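Long-range contact in tryptophanyl-tRNA synthetase (Pyrococcus horikoshii, PDB 3JXE), which charges tRNA(Trp) with L-tryptophan at the expense of ATP, as a class I aminoacyl-tRNA synthetase: residues B[300-312]-B[332-346]. Sequence-based numbering, arbitrary orientation.
Sequences KCVVFKWLEIFFE and CGECKRYLISKIQEF
Phe310 and Phe346 both carry CG anti to the backbone N (chi1 -165° and 166°), which turns the two rings toward each other from helices 301-311 and 332-346. The edge of Phe310 stands on the face of Phe346 in a T-shaped stack, with centroids 4.9 Å apart and planes at 84°. Phe310 CE2 sits over the centre of that face. Beside this pair, Ile343 CG1 lies over one face of the Phe311 ring, 3.9 Å from its centroid, in a CH-pi contact. Phe310 CD2 sits over the opposite face, toward its rim, and Phe346 CB meets the edge of Phe311. With an alanine at Phe346, the Phe310 edge would probably lose this aromatic face, and a gap would open between Phe310 and Ile88. Ile88 of the 'HIGH' region touches both Phe311 and Phe346.

Further along, Leu339 CD2 packs on Val303 CG1 at 3.8 Å, while its CD1 branch reaches Leu307 CG. Ile343 CD1 touches the edge of Trp306, whose NE1 bonds to Pro245 O. Trp306 also packs on Met254 of the 'KMSKS' region. Leu307 CD1 lies 3.6 Å from Tyr338 CE2. Cys335 SG comes to the edge of Phe304.

One hydrogen bond links Tyr338 of helix 332-346 to Glu312, just past the end of helix 301-311. Tyr338 OH donates to Glu312 OE1, with the carboxylate nearly parallel to the ring plane. Glu312 OE2 accepts from Asp314 N. Lys342 NZ lies 4.1 Å from Glu312 OE1, too far for a salt bridge; it pairs instead with Glu345, through a weak hydrogen bond. The helices thus form a mainly apolar interface next to both signature motifs. The buried Glu312 carboxylate is probably held by Tyr338 OH and Asp314 N, and the nearby Lys342 would probably help stabilise its negative charge.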
loop_
_atom_site.group_PDB
_atom_site.type_symbol
_atom_site.label_atom_id
_atom_site.label_comp_id
_atom_site.label_asym_id
_atom_site.label_seq_id
_atom_site.Cartn_x
_atom_site.Cartn_y
_atom_site.Cartn_z
ATOM N N LYS B 300 -7.594 36.464 -26.330
ATOM C CA LYS B 300 -7.265 35.960 -27.676
ATOM C C LYS B 300 -5.846 35.379 -27.785
ATOM O O LYS B 300 -5.466 34.831 -28.829
ATOM C CB LYS B 300 -7.491 37.047 -28.748
ATOM C CG LYS B 300 -8.948 37.521 -28.879
ATOM C CD LYS B 300 -9.935 36.365 -29.140
ATOM C CE LYS B 300 -10.083 36.041 -30.631
ATOM N NZ LYS B 300 -8.893 35.331 -31.241
ATOM N N CYS B 301 -5.072 35.513 -26.705
ATOM C CA CYS B 301 -3.786 34.824 -26.572
ATOM C C CYS B 301 -4.040 33.325 -26.502
ATOM O O CYS B 301 -3.331 32.537 -27.130
ATOM C CB CYS B 301 -3.053 35.274 -25.302
ATOM S SG CYS B 301 -2.467 36.981 -25.325
ATOM N N VAL B 302 -5.068 32.957 -25.738
ATOM C CA VAL B 302 -5.489 31.568 -25.545
ATOM C C VAL B 302 -5.773 30.868 -26.879
ATOM O O VAL B 302 -5.358 29.724 -27.085
ATOM C CB VAL B 302 -6.737 31.485 -24.618
ATOM C CG1 VAL B 302 -7.194 30.039 -24.436
ATOM C CG2 VAL B 302 -6.445 32.127 -23.261
ATOM N N VAL B 303 -6.465 31.569 -27.779
ATOM C CA VAL B 303 -6.804 31.048 -29.110
ATOM C C VAL B 303 -5.560 30.537 -29.849
ATOM O O VAL B 303 -5.584 29.452 -30.440
ATOM C CB VAL B 303 -7.545 32.113 -29.976
ATOM C CG1 VAL B 303 -8.005 31.517 -31.306
ATOM C CG2 VAL B 303 -8.738 32.697 -29.220
ATOM N N PHE B 304 -4.478 31.314 -29.794
ATOM C CA PHE B 304 -3.235 30.966 -30.483
ATOM C C PHE B 304 -2.233 30.202 -29.619
ATOM O O PHE B 304 -1.311 29.581 -30.148
ATOM C CB PHE B 304 -2.594 32.205 -31.115
ATOM C CG PHE B 304 -3.151 32.545 -32.472
ATOM C CD1 PHE B 304 -2.550 32.050 -33.628
ATOM C CD2 PHE B 304 -4.285 33.344 -32.595
ATOM C CE1 PHE B 304 -3.066 32.353 -34.890
ATOM C CE2 PHE B 304 -4.810 33.654 -33.852
ATOM C CZ PHE B 304 -4.197 33.158 -35.001
ATOM N N LYS B 305 -2.416 30.251 -28.298
ATOM C CA LYS B 305 -1.610 29.450 -27.373
ATOM C C LYS B 305 -1.789 27.961 -27.662
ATOM O O LYS B 305 -0.819 27.208 -27.697
ATOM C CB LYS B 305 -1.981 29.749 -25.915
ATOM C CG LYS B 305 -1.256 30.941 -25.289
ATOM C CD LYS B 305 -0.123 30.523 -24.347
ATOM C CE LYS B 305 1.239 30.491 -25.035
ATOM N NZ LYS B 305 1.483 29.224 -25.775
ATOM N N TRP B 306 -3.039 27.560 -27.888
ATOM C CA TRP B 306 -3.397 26.172 -28.168
ATOM C C TRP B 306 -2.829 25.693 -29.498
ATOM O O TRP B 306 -2.358 24.559 -29.606
ATOM C CB TRP B 306 -4.918 26.016 -28.171
ATOM C CG TRP B 306 -5.562 26.173 -26.822
ATOM C CD1 TRP B 306 -5.003 26.708 -25.693
ATOM C CD2 TRP B 306 -6.903 25.819 -26.473
ATOM N NE1 TRP B 306 -5.906 26.692 -24.662
ATOM C CE2 TRP B 306 -7.083 26.153 -25.112
ATOM C CE3 TRP B 306 -7.970 25.245 -27.176
ATOM C CZ2 TRP B 306 -8.289 25.936 -24.440
ATOM C CZ3 TRP B 306 -9.168 25.028 -26.507
ATOM C CH2 TRP B 306 -9.315 25.369 -25.150
ATOM N N LEU B 307 -2.882 26.563 -30.504
ATOM C CA LEU B 307 -2.342 26.266 -31.827
ATOM C C LEU B 307 -0.821 26.164 -31.794
ATOM O O LEU B 307 -0.227 25.362 -32.519
ATOM C CB LEU B 307 -2.779 27.329 -32.836
ATOM C CG LEU B 307 -4.263 27.385 -33.211
ATOM C CD1 LEU B 307 -4.646 28.786 -33.658
ATOM C CD2 LEU B 307 -4.605 26.353 -34.281
ATOM N N GLU B 308 -0.200 26.982 -30.946
ATOM C CA GLU B 308 1.248 26.975 -30.765
ATOM C C GLU B 308 1.725 25.687 -30.097
ATOM O O GLU B 308 2.773 25.148 -30.455
ATOM C CB GLU B 308 1.687 28.187 -29.936
ATOM C CG GLU B 308 3.198 28.402 -29.873
ATOM C CD GLU B 308 3.617 29.346 -28.759
ATOM O OE1 GLU B 308 2.997 30.420 -28.609
ATOM O OE2 GLU B 308 4.577 29.011 -28.034
ATOM N N ILE B 309 0.947 25.190 -29.140
ATOM C CA ILE B 309 1.402 24.090 -28.287
ATOM C C ILE B 309 0.948 22.688 -28.714
ATOM O O ILE B 309 1.547 21.697 -28.290
ATOM C CB ILE B 309 1.076 24.339 -26.783
ATOM C CG1 ILE B 309 -0.436 24.311 -26.528
ATOM C CG2 ILE B 309 1.718 25.649 -26.304
ATOM C CD1 ILE B 309 -0.826 24.411 -25.066
ATOM N N PHE B 310 -0.088 22.597 -29.550
ATOM C CA PHE B 310 -0.632 21.283 -29.915
ATOM C C PHE B 310 -1.237 21.136 -31.319
ATOM O O PHE B 310 -1.077 20.087 -31.946
ATOM C CB PHE B 310 -1.641 20.813 -28.855
ATOM C CG PHE B 310 -1.976 19.347 -28.938
ATOM C CD1 PHE B 310 -0.999 18.380 -28.710
ATOM C CD2 PHE B 310 -3.272 18.934 -29.232
ATOM C CE1 PHE B 310 -1.304 17.024 -28.786
ATOM C CE2 PHE B 310 -3.588 17.579 -29.307
ATOM C CZ PHE B 310 -2.601 16.623 -29.084
ATOM N N PHE B 311 -1.917 22.168 -31.810
ATOM C CA PHE B 311 -2.788 22.007 -32.983
ATOM C C PHE B 311 -2.185 22.287 -34.367
ATOM O O PHE B 311 -2.329 21.461 -35.274
ATOM C CB PHE B 311 -4.108 22.757 -32.787
ATOM C CG PHE B 311 -4.950 22.197 -31.677
ATOM C CD1 PHE B 311 -5.600 20.973 -31.828
ATOM C CD2 PHE B 311 -5.083 22.883 -30.475
ATOM C CE1 PHE B 311 -6.373 20.446 -30.800
ATOM C CE2 PHE B 311 -5.856 22.364 -29.441
ATOM C CZ PHE B 311 -6.501 21.143 -29.605
ATOM N N GLU B 312 -1.530 23.433 -34.538
ATOM C CA GLU B 312 -0.926 23.760 -35.833
ATOM C C GLU B 312 0.496 23.211 -35.960
ATOM O O GLU B 312 1.431 23.727 -35.343
ATOM C CB GLU B 312 -0.975 25.267 -36.118
ATOM C CG GLU B 312 -0.496 25.659 -37.523
ATOM C CD GLU B 312 -1.178 24.867 -38.637
ATOM O OE1 GLU B 312 -2.413 24.972 -38.789
ATOM O OE2 GLU B 312 -0.473 24.139 -39.367
ATOM N N CYS B 332 -11.628 37.953 -35.636
ATOM C CA CYS B 332 -11.566 36.926 -34.598
ATOM C C CYS B 332 -12.461 35.735 -34.938
ATOM O O CYS B 332 -12.146 34.596 -34.594
ATOM C CB CYS B 332 -11.936 37.512 -33.230
ATOM S SG CYS B 332 -13.687 37.403 -32.780
ATOM N N GLY B 333 -13.570 36.017 -35.622
ATOM C CA GLY B 333 -14.505 34.992 -36.080
ATOM C C GLY B 333 -13.858 33.968 -36.993
ATOM O O GLY B 333 -14.190 32.782 -36.937
ATOM N N GLU B 334 -12.933 34.431 -37.833
ATOM C CA GLU B 334 -12.156 33.549 -38.701
ATOM C C GLU B 334 -11.177 32.711 -37.880
ATOM O O GLU B 334 -10.998 31.520 -38.145
ATOM C CB GLU B 334 -11.396 34.350 -39.770
ATOM C CG GLU B 334 -12.272 35.082 -40.800
ATOM C CD GLU B 334 -12.941 34.157 -41.819
ATOM O OE1 GLU B 334 -13.855 34.632 -42.527
ATOM O OE2 GLU B 334 -12.564 32.967 -41.920
ATOM N N CYS B 335 -10.561 33.345 -36.880
ATOM C CA CYS B 335 -9.574 32.695 -36.012
ATOM C C CYS B 335 -10.195 31.598 -35.153
ATOM O O CYS B 335 -9.610 30.525 -34.992
ATOM C CB CYS B 335 -8.885 33.727 -35.119
ATOM S SG CYS B 335 -8.060 35.056 -36.019
ATOM N N LYS B 336 -11.376 31.876 -34.606
ATOM C CA LYS B 336 -12.115 30.908 -33.800
ATOM C C LYS B 336 -12.578 29.725 -34.648
ATOM O O LYS B 336 -12.531 28.580 -34.201
ATOM C CB LYS B 336 -13.302 31.578 -33.103
ATOM C CG LYS B 336 -12.895 32.598 -32.042
ATOM C CD LYS B 336 -14.068 33.441 -31.566
ATOM C CE LYS B 336 -14.861 32.738 -30.479
ATOM N NZ LYS B 336 -15.950 33.594 -29.937
ATOM N N ARG B 337 -13.009 30.014 -35.875
ATOM C CA ARG B 337 -13.407 28.988 -36.841
ATOM C C ARG B 337 -12.211 28.131 -37.255
ATOM O O ARG B 337 -12.343 26.921 -37.462
ATOM C CB ARG B 337 -14.060 29.645 -38.063
ATOM C CG ARG B 337 -14.580 28.688 -39.136
ATOM C CD ARG B 337 -15.707 29.309 -39.969
ATOM N NE ARG B 337 -15.416 30.669 -40.432
ATOM C CZ ARG B 337 -15.917 31.778 -39.889
ATOM N NH1 ARG B 337 -16.743 31.708 -38.850
ATOM N NH2 ARG B 337 -15.591 32.963 -40.383
ATOM N N TYR B 338 -11.049 28.770 -37.364
ATOM C CA TYR B 338 -9.801 28.085 -37.688
ATOM C C TYR B 338 -9.335 27.186 -36.541
ATOM O O TYR B 338 -8.826 26.090 -36.779
ATOM C CB TYR B 338 -8.725 29.107 -38.071
ATOM C CG TYR B 338 -7.310 28.570 -38.109
ATOM C CD1 TYR B 338 -6.936 27.581 -39.023
ATOM C CD2 TYR B 338 -6.342 29.067 -37.239
ATOM C CE1 TYR B 338 -5.633 27.094 -39.057
ATOM C CE2 TYR B 338 -5.040 28.590 -37.268
ATOM C CZ TYR B 338 -4.693 27.605 -38.175
ATOM O OH TYR B 338 -3.401 27.139 -38.197
ATOM N N LEU B 339 -9.520 27.651 -35.307
ATOM C CA LEU B 339 -9.184 26.865 -34.119
ATOM C C LEU B 339 -10.094 25.647 -33.980
ATOM O O LEU B 339 -9.613 24.532 -33.779
ATOM C CB LEU B 339 -9.248 27.732 -32.854
ATOM C CG LEU B 339 -9.076 27.068 -31.480
ATOM C CD1 LEU B 339 -7.679 26.489 -31.300
ATOM C CD2 LEU B 339 -9.387 28.053 -30.369
ATOM N N ILE B 340 -11.403 25.871 -34.098
ATOM C CA ILE B 340 -12.409 24.813 -33.964
ATOM C C ILE B 340 -12.152 23.658 -34.929
ATOM O O ILE B 340 -12.202 22.492 -34.535
ATOM C CB ILE B 340 -13.848 25.366 -34.142
ATOM C CG1 ILE B 340 -14.241 26.217 -32.934
ATOM C CG2 ILE B 340 -14.855 24.233 -34.322
ATOM C CD1 ILE B 340 -15.431 27.120 -33.169
ATOM N N SER B 341 -11.863 23.996 -36.184
ATOM C CA SER B 341 -11.608 23.007 -37.232
ATOM C C SER B 341 -10.429 22.091 -36.904
ATOM O O SER B 341 -10.479 20.891 -37.173
ATOM C CB SER B 341 -11.389 23.696 -38.580
ATOM O OG SER B 341 -10.411 24.716 -38.484
ATOM N N LYS B 342 -9.382 22.665 -36.313
ATOM C CA LYS B 342 -8.192 21.905 -35.922
ATOM C C LYS B 342 -8.427 21.039 -34.682
ATOM O O LYS B 342 -7.900 19.927 -34.589
ATOM C CB LYS B 342 -6.991 22.833 -35.720
ATOM C CG LYS B 342 -6.613 23.626 -36.965
ATOM C CD LYS B 342 -5.106 23.659 -37.192
ATOM C CE LYS B 342 -4.589 22.349 -37.791
ATOM N NZ LYS B 342 -5.213 22.041 -39.116
ATOM N N ILE B 343 -9.217 21.548 -33.738
ATOM C CA ILE B 343 -9.636 20.766 -32.574
ATOM C C ILE B 343 -10.529 19.602 -33.014
ATOM O O ILE B 343 -10.398 18.487 -32.506
ATOM C CB ILE B 343 -10.368 21.632 -31.511
ATOM C CG1 ILE B 343 -9.451 22.744 -30.991
ATOM C CG2 ILE B 343 -10.854 20.764 -30.351
ATOM C CD1 ILE B 343 -10.122 23.721 -30.036
ATOM N N GLN B 344 -11.422 19.869 -33.967
ATOM C CA GLN B 344 -12.345 18.856 -34.480
ATOM C C GLN B 344 -11.638 17.772 -35.288
ATOM O O GLN B 344 -12.016 16.603 -35.211
ATOM C CB GLN B 344 -13.458 19.501 -35.307
ATOM C CG GLN B 344 -14.552 20.145 -34.465
ATOM C CD GLN B 344 -15.535 20.956 -35.289
ATOM O OE1 GLN B 344 -15.212 21.434 -36.376
ATOM N NE2 GLN B 344 -16.743 21.125 -34.766
ATOM N N GLU B 345 -10.621 18.165 -36.057
ATOM C CA GLU B 345 -9.808 17.213 -36.818
ATOM C C GLU B 345 -9.130 16.214 -35.889
ATOM O O GLU B 345 -9.188 15.003 -36.121
ATOM C CB GLU B 345 -8.752 17.937 -37.658
ATOM C CG GLU B 345 -9.244 18.446 -39.008
ATOM C CD GLU B 345 -8.290 19.453 -39.639
ATOM O OE1 GLU B 345 -7.056 19.255 -39.551
ATOM O OE2 GLU B 345 -8.778 20.446 -40.225
ATOM N N PHE B 346 -8.497 16.735 -34.837
ATOM C CA PHE B 346 -7.815 15.911 -33.842
ATOM C C PHE B 346 -8.777 14.985 -33.101
ATOM O O PHE B 346 -8.505 13.791 -32.960
ATOM C CB PHE B 346 -7.045 16.785 -32.844
ATOM C CG PHE B 346 -6.599 16.045 -31.613
ATOM C CD1 PHE B 346 -7.290 16.183 -30.414
ATOM C CD2 PHE B 346 -5.499 15.193 -31.659
ATOM C CE1 PHE B 346 -6.889 15.491 -29.274
ATOM C CE2 PHE B 346 -5.090 14.498 -30.525
ATOM C CZ PHE B 346 -5.786 14.648 -29.331
#